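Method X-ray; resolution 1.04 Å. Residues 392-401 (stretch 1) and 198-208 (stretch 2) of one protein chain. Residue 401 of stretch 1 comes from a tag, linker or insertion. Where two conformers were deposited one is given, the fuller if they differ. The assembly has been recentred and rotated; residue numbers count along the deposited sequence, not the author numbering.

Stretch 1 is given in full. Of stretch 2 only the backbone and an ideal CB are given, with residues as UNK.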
ATOM      1  N   LEU A 392      -7.614  20.316   6.811  1.00  7.86           N
ATOM      2  CA  LEU A 392      -6.207  19.986   6.536  1.00  8.14           C
ATOM      3  C   LEU A 392      -5.316  20.688   7.523  1.00  7.92           C
ATOM      4  O   LEU A 392      -4.413  20.070   8.116  1.00  8.03           O
ATOM      5  CB  LEU A 392      -5.817  20.395   5.092  1.00  8.19           C
ATOM      6  CG  LEU A 392      -6.374  19.445   4.000  1.00  8.05           C
ATOM      7  CD1 LEU A 392      -6.382  20.147   2.674  1.00  9.15           C
ATOM      8  CD2 LEU A 392      -5.561  18.162   3.922  1.00  8.59           C
ATOM      9  N   ASN A 393      -5.497  22.001   7.730  1.00  8.13           N
ATOM     10  CA  ASN A 393      -4.651  22.668   8.727  1.00  8.55           C
ATOM     11  C   ASN A 393      -4.888  22.110  10.127  1.00  8.12           C
ATOM     12  O   ASN A 393      -3.924  21.963  10.904  1.00  8.96           O
ATOM     13  CB  ASN A 393      -4.831  24.183   8.726  1.00  9.41           C
ATOM     14  CG  ASN A 393      -4.177  24.802   7.500  1.00  8.97           C
ATOM     15  OD1 ASN A 393      -2.969  24.658   7.256  1.00  9.93           O
ATOM     16  ND2 ASN A 393      -4.985  25.486   6.682  1.00 11.05           N
ATOM     17  N   ALA A 394      -6.120  21.809  10.485  1.00  8.66           N
ATOM     18  CA  ALA A 394      -6.361  21.283  11.812  1.00  8.45           C
ATOM     19  C   ALA A 394      -5.645  19.986  12.034  1.00  8.77           C
ATOM     20  O   ALA A 394      -5.144  19.702  13.119  1.00  9.03           O
ATOM     21  CB  ALA A 394      -7.865  21.139  12.074  1.00 10.03           C
ATOM     22  N   PHE A 395      -5.583  19.158  10.979  1.00  8.40           N
ATOM     23  CA  PHE A 395      -4.911  17.845  11.052  1.00  8.54           C
ATOM     24  C   PHE A 395      -3.408  17.966  11.082  1.00  8.28           C
ATOM     25  O   PHE A 395      -2.750  17.280  11.855  1.00  8.78           O
ATOM     26  CB  PHE A 395      -5.376  17.029   9.822  1.00  8.35           C
ATOM     27  CG  PHE A 395      -4.687  15.708   9.667  1.00  8.58           C
ATOM     28  CD1 PHE A 395      -4.766  14.746  10.650  1.00  9.80           C
ATOM     29  CD2 PHE A 395      -3.948  15.432   8.523  1.00  8.73           C
ATOM     30  CE1 PHE A 395      -4.142  13.504  10.477  1.00 10.02           C
ATOM     31  CE2 PHE A 395      -3.333  14.216   8.369  1.00  9.72           C
ATOM     32  CZ  PHE A 395      -3.425  13.256   9.311  1.00  9.64           C
ATOM     33  N   PHE A 396      -2.826  18.845  10.237  1.00  8.34           N
ATOM     34  CA  PHE A 396      -1.378  18.931  10.155  1.00  8.46           C
ATOM     35  C   PHE A 396      -0.795  19.847  11.187  1.00  8.83           C
ATOM     36  O   PHE A 396       0.391  19.637  11.588  1.00  9.07           O
ATOM     37  CB  PHE A 396      -0.918  19.316   8.730  1.00  8.40           C
ATOM     38  CG  PHE A 396      -1.102  18.194   7.736  1.00  8.08           C
ATOM     39  CD1 PHE A 396      -0.323  17.031   7.858  1.00  8.74           C
ATOM     40  CD2 PHE A 396      -2.040  18.254   6.727  1.00  8.70           C
ATOM     41  CE1 PHE A 396      -0.484  15.975   7.002  1.00  9.26           C
ATOM     42  CE2 PHE A 396      -2.217  17.199   5.847  1.00  8.81           C
ATOM     43  CZ  PHE A 396      -1.432  16.056   6.012  1.00  9.36           C
ATOM     44  N   ASN A 397      -1.502  20.857  11.675  1.00  8.45           N
ATOM     45  CA  ASN A 397      -0.910  21.787  12.652  1.00  8.51           C
ATOM     46  C   ASN A 397      -0.284  21.070  13.827  1.00  9.12           C
ATOM     47  O   ASN A 397       0.830  21.485  14.233  1.00 10.27           O
ATOM     48  CB  ASN A 397      -1.946  22.820  13.116  1.00  9.27           C
ATOM     49  CG  ASN A 397      -2.182  23.916  12.089  1.00  8.97           C
ATOM     50  OD1 ASN A 397      -1.397  24.149  11.157  1.00  9.44           O
ATOM     51  ND2 ASN A 397      -3.234  24.657  12.342  1.00  8.95           N
ATOM     52  N   PRO A 398      -0.907  20.097  14.474  1.00  9.45           N
ATOM     53  CA  PRO A 398      -0.275  19.482  15.663  1.00 10.54           C
ATOM     54  C   PRO A 398       1.054  18.816  15.327  1.00 10.16           C
ATOM     55  O   PRO A 398       1.909  18.644  16.211  1.00 12.35           O
ATOM     56  CB  PRO A 398      -1.311  18.517  16.180  1.00 10.65           C
ATOM     57  CG  PRO A 398      -2.605  19.072  15.663  1.00 10.98           C
ATOM     58  CD  PRO A 398      -2.276  19.595  14.271  1.00  9.28           C
ATOM     59  N   MET A 399       1.238  18.369  14.091  1.00  9.41           N
ATOM     60  CA  MET A 399       2.458  17.682  13.673  1.00 10.17           C
ATOM     61  C   MET A 399       3.584  18.670  13.553  1.00 10.19           C
ATOM     62  O   MET A 399       4.770  18.241  13.501  1.00 12.95           O
ATOM     63  CB  MET A 399       2.270  16.948  12.397  1.00  9.57           C
ATOM     64  CG  MET A 399       1.017  16.023  12.389  1.00 10.56           C
ATOM     65  SD  MET A 399       1.022  14.985  10.949  1.00 10.06           S
ATOM     66  CE  MET A 399      -0.720  14.460  10.935  1.00 11.14           C
ATOM     67  N   LYS A 400       3.275  19.970  13.470  1.00 11.59           N
ATOM     68  CA  LYS A 400       4.165  21.053  13.186  1.00 12.44           C
ATOM     69  C   LYS A 400       4.538  21.845  14.528  1.00 14.79           C
ATOM     70  O   LYS A 400       5.412  22.677  14.438  1.00 16.45           O
ATOM     71  CB  LYS A 400       3.527  22.033  12.199  1.00 12.22           C
ATOM     72  CG  LYS A 400       3.197  21.379  10.837  1.00 11.33           C
ATOM     73  CD  LYS A 400       2.488  22.339   9.914  1.00 10.76           C
ATOM     74  CE  LYS A 400       2.270  21.741   8.544  1.00  9.91           C
ATOM     75  NZ  LYS A 400       1.536  22.650   7.661  1.00 10.45           N
ATOM     76  N   MET A 401       4.212  21.265  15.640  0.50 17.23           N
ATOM     77  CA  MET A 401       4.723  21.767  16.922  0.50 18.87           C
ATOM     78  C   MET A 401       6.224  21.562  17.121  0.50 21.16           C
ATOM     79  O   MET A 401       6.766  20.567  16.639  0.50 19.31           O
ATOM     80  CB  MET A 401       3.958  21.083  18.045  0.50 19.44           C
ATOM     81  CG  MET A 401       2.509  21.474  18.112  0.50 19.79           C
ATOM     82  SD  MET A 401       2.291  23.155  18.698  0.50 20.35           S
ATOM     83  CE  MET A 401       3.032  22.984  20.286  0.50 21.43           C
ATOM     84  N   UNK A 198       4.388  20.354   1.026  1.00 10.44           N
ATOM     85  CA  UNK A 198       3.213  21.260   0.987  1.00 10.66           C
ATOM     86  C   UNK A 198       2.367  21.101   2.254  1.00  9.69           C
ATOM     87  O   UNK A 198       1.914  22.085   2.817  1.00 10.29           O
ATOM     88  CB  UNK A 198       2.356  20.980  -0.249  1.00 10.66           C
ATOM     89  N   UNK A 199       2.111  19.854   2.656  1.00  9.66           N
ATOM     90  CA  UNK A 199       1.126  19.560   3.699  1.00  9.59           C
ATOM     91  C   UNK A 199       1.707  19.548   5.076  1.00  9.57           C
ATOM     92  O   UNK A 199       1.234  20.204   6.001  1.00 10.39           O
ATOM     93  CB  UNK A 199       0.458  18.210   3.431  1.00  9.59           C
ATOM     94  N   UNK A 200       2.764  18.755   5.267  1.00 10.18           N
ATOM     95  CA  UNK A 200       3.262  18.293   6.549  1.00 10.27           C
ATOM     96  C   UNK A 200       4.428  19.156   7.081  1.00 10.56           C
ATOM     97  O   UNK A 200       4.519  19.392   8.274  1.00 10.50           O
ATOM     98  CB  UNK A 200       3.706  16.834   6.424  1.00 10.27           C
ATOM     99  N   UNK A 201       5.310  19.594   6.143  1.00 10.64           N
ATOM    100  CA  UNK A 201       6.511  20.289   6.543  1.00 11.32           C
ATOM    101  C   UNK A 201       6.447  21.786   6.320  1.00 11.92           C
ATOM    102  O   UNK A 201       7.423  22.496   6.580  1.00 15.15           O
ATOM    103  CB  UNK A 201       7.711  19.712   5.790  1.00 11.32           C
ATOM    104  N   UNK A 202       5.330  22.263   5.796  1.00 11.19           N
ATOM    105  CA  UNK A 202       5.041  23.693   5.673  1.00 10.50           C
ATOM    106  C   UNK A 202       4.796  24.286   7.061  1.00 10.39           C
ATOM    107  O   UNK A 202       4.691  23.574   8.068  1.00 11.34           O
ATOM    108  CB  UNK A 202       3.832  23.929   4.765  1.00 10.50           C
ATOM    109  N   UNK A 203       4.596  25.618   7.148  1.00  9.82           N
ATOM    110  CA  UNK A 203       4.309  26.251   8.380  1.00 10.15           C
ATOM    111  C   UNK A 203       2.925  25.919   8.876  1.00  9.44           C
ATOM    112  O   UNK A 203       2.042  25.579   8.098  1.00  9.40           O
ATOM    113  CB  UNK A 203       4.480  27.765   8.240  1.00 10.15           C
ATOM    114  N   UNK A 204       2.664  26.071  10.160  1.00  9.90           N
ATOM    115  CA  UNK A 204       1.273  26.011  10.676  1.00 10.11           C
ATOM    116  C   UNK A 204       0.412  26.960   9.849  1.00  9.90           C
ATOM    117  O   UNK A 204       0.792  28.104   9.577  1.00 10.54           O
ATOM    118  CB  UNK A 204       1.207  26.379  12.160  1.00 10.11           C
ATOM    119  N   UNK A 205      -0.807  26.489   9.545  1.00  9.85           N
ATOM    120  CA  UNK A 205      -1.808  27.286   8.879  1.00 10.20           C
ATOM    121  C   UNK A 205      -1.372  27.739   7.478  1.00 10.26           C
ATOM    122  O   UNK A 205      -2.027  28.615   6.925  1.00 12.83           O
ATOM    123  CB  UNK A 205      -2.144  28.504   9.742  1.00 10.20           C
ATOM    124  N   UNK A 206      -0.379  27.091   6.854  1.00  9.44           N
ATOM    125  CA  UNK A 206       0.078  27.537   5.563  1.00 10.81           C
ATOM    126  C   UNK A 206      -0.710  26.966   4.401  1.00 10.35           C
ATOM    127  O   UNK A 206      -0.501  27.408   3.278  1.00 16.51           O
ATOM    128  CB  UNK A 206       1.557  27.182   5.398  1.00 10.81           C
ATOM    129  N   UNK A 207      -1.593  26.061   4.625  1.00  9.60           N
ATOM    130  CA  UNK A 207      -2.393  25.517   3.533  1.00  9.99           C
ATOM    131  C   UNK A 207      -3.550  26.481   3.305  1.00  9.57           C
ATOM    132  O   UNK A 207      -4.328  26.715   4.242  1.00 10.40           O
ATOM    133  CB  UNK A 207      -2.891  24.104   3.842  1.00  9.99           C
ATOM    134  N   UNK A 208      -3.658  27.074   2.125  1.00  9.98           N
ATOM    135  CA  UNK A 208      -4.692  28.068   1.832  0.50  9.35           C
ATOM    136  C   UNK A 208      -5.455  27.698   0.602  1.00  9.16           C
ATOM    137  O   UNK A 208      -4.935  27.171  -0.372  1.00  9.50           O
ATOM    138  CB  UNK A 208      -4.083  29.462   1.664  0.50  9.35           C
TER

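Position 198 lies in helix, its CA-to-CB bond sideways to stretch 1 and nothing of that stretch within 5.5 Å of the ideal CB. The contact sets little rule here; the residue is Tyr198, whose carbonyl matters later.

At 199 the bond also runs sideways, but the ideal CB is 3.7 Å from Phe396 CE2, above an aromatic face. An aliphatic chain suits such a place: Leu, Ile, Val or Met. Leu199 fills it, its CB 4.0 Å from the Phe396 ring centroid in a CH-pi contact, while its CD2 meets Leu392 CD2 at 4.3 Å. Its backbone O accepts from Lys400 NZ at 3.0 Å, a bond made by the backbone rather than the side chain.

Position 200 points away, with the ideal CB 4.3 Å from Phe396 CD1. A short residue would make little of this; a long, flexible one could return to Met399 and its carbonyl. Arg200 does so, packing CD 3.7 Å from Met399 SD and laying a guanidinium face over Met399 O. Arg200 NH1 is 3.2 Å from Met399 O, but the angle is too poor for a hydrogen bond.

Position 201 points away into space free of stretch 1, so many residues would serve; it is Tyr201.

At 202 the ideal CB is 3.9 Å from Lys400 NZ, an ammonium seeking acceptors. Ser, Thr, Asn or Asp could answer. Ser202 takes chi1 p, and OG accepts from Lys400 NZ at 2.8 Å while donating to Tyr198 O at 2.7 Å.

Position 203 points away and is tolerant: Gln203. Its backbone O works instead, accepting from Lys400 NZ at 3.0 Å and from the backbone N of 206 at 3.1 Å as the type II turn closes.

At 204, second in that turn, phi/psi of -51/139 favours proline. The ideal CB is 3.6 Å from Asn397 OD1 and 4.8 Å from Lys400 CD, so a compact side chain fits. Pro204 rests CG 4.0 Å from Lys400 CB.

Position 205 has positive phi, 62/19, which calls for Gly, Asn or Asp. Asn205 is found; its backbone N donates to Asn397 OD1 at 2.9 Å.

Position 206 is sideways, its ideal CB 5.1 Å from Lys400 NZ; small residues suffice, and Ala206 is one.

At 207 the bond points toward stretch 1, near Asn393 and Leu392, inviting Ile, Leu or Val. Ile207 sends CD1 to Leu392 CB at 4.0 Å and Phe396 CD2 at 4.1 Å. Asn393 brackets its backbone: Ile207 N donates to Asn393 OD1 at 3.3 Å, and Asn393 ND2 donates to Ile207 O at 2.8 Å.

Position 208 points away, unconstrained here: Lys208.

Stretch 2 198-208: YLRYSQPNAIK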
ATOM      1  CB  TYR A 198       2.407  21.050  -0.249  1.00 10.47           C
ATOM      2  CG  TYR A 198       1.196  21.923  -0.322  1.00 10.60           C
ATOM      3  CD1 TYR A 198       1.317  23.263  -0.583  1.00 10.91           C
ATOM      4  CD2 TYR A 198      -0.057  21.439  -0.018  1.00 10.10           C
ATOM      5  CE1 TYR A 198       0.222  24.096  -0.567  1.00 11.13           C
ATOM      6  CE2 TYR A 198      -1.160  22.247  -0.005  1.00  9.75           C
ATOM      7  CZ  TYR A 198      -1.026  23.594  -0.247  1.00  9.63           C
ATOM      8  OH  TYR A 198      -2.138  24.377  -0.235  1.00 11.44           O
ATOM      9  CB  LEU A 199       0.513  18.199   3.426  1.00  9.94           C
ATOM     10  CG  LEU A 199      -0.334  18.079   2.171  1.00 10.79           C
ATOM     11  CD1 LEU A 199      -0.760  16.611   1.950  1.00 12.27           C
ATOM     12  CD2 LEU A 199      -1.628  18.961   2.308  1.00 11.86           C
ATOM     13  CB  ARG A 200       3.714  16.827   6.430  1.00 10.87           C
ATOM     14  CG  ARG A 200       4.627  16.260   7.575  1.00 13.09           C
ATOM     15  CD  ARG A 200       3.884  16.173   8.868  1.00 13.40           C
ATOM     16  NE  ARG A 200       4.822  15.737   9.926  1.00 13.06           N
ATOM     17  CZ  ARG A 200       5.609  16.521  10.586  1.00 12.50           C
ATOM     18  NH1 ARG A 200       5.580  17.825  10.432  1.00 13.13           N
ATOM     19  NH2 ARG A 200       6.348  16.025  11.542  1.00 18.61           N
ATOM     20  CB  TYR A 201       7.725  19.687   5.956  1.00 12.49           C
ATOM     21  CG  TYR A 201       7.942  18.254   6.416  1.00 12.09           C
ATOM     22  CD1 TYR A 201       8.217  17.992   7.760  1.00 13.86           C
ATOM     23  CD2 TYR A 201       7.912  17.183   5.537  1.00 13.38           C
ATOM     24  CE1 TYR A 201       8.501  16.696   8.196  1.00 15.00           C
ATOM     25  CE2 TYR A 201       8.184  15.871   5.925  1.00 14.34           C
ATOM     26  CZ  TYR A 201       8.517  15.658   7.302  1.00 13.54           C
ATOM     27  OH  TYR A 201       8.793  14.374   7.685  1.00 16.37           O
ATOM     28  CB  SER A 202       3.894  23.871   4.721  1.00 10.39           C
ATOM     29  OG  SER A 202       2.787  23.090   5.200  1.00 10.59           O
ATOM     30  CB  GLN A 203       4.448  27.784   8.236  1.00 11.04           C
ATOM     31  CG  GLN A 203       5.883  28.222   8.031  1.00 14.60           C
ATOM     32  CD  GLN A 203       6.566  28.115   9.312  1.00 19.46           C
ATOM     33  OE1 GLN A 203       6.404  28.932  10.227  1.00 31.55           O
ATOM     34  NE2 GLN A 203       7.208  27.082   9.454  1.00 18.98           N
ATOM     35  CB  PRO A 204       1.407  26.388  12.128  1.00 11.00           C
ATOM     36  CG  PRO A 204       2.818  25.997  12.504  1.00 11.71           C
ATOM     37  CD  PRO A 204       3.593  26.380  11.273  1.00 11.28           C
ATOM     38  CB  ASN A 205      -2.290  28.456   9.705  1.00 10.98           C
ATOM     39  CG  ASN A 205      -2.965  27.937  10.970  1.00 11.32           C
ATOM     40  OD1 ASN A 205      -2.641  28.397  12.143  1.00 15.13           O
ATOM     41  ND2 ASN A 205      -3.841  27.005  10.809  1.00 10.46           N
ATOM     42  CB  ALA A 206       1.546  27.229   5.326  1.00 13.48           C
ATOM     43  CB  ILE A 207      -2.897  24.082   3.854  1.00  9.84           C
ATOM     44  CG1 ILE A 207      -1.693  23.149   4.131  1.00 10.23           C
ATOM     45  CG2 ILE A 207      -3.846  23.545   2.786  1.00 11.19           C
ATOM     46  CD1 ILE A 207      -2.060  21.868   4.850  1.00 11.76           C
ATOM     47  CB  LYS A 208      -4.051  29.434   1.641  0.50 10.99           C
ATOM     48  CG  LYS A 208      -3.572  30.018   2.945  0.50 10.73           C
ATOM     49  CD  LYS A 208      -2.668  31.222   2.762  0.50 14.10           C
ATOM     50  CE  LYS A 208      -3.137  32.285   1.982  0.50 20.48           C
ATOM     51  NZ  LYS A 208      -2.185  33.411   2.100  0.50 26.46           N
TER
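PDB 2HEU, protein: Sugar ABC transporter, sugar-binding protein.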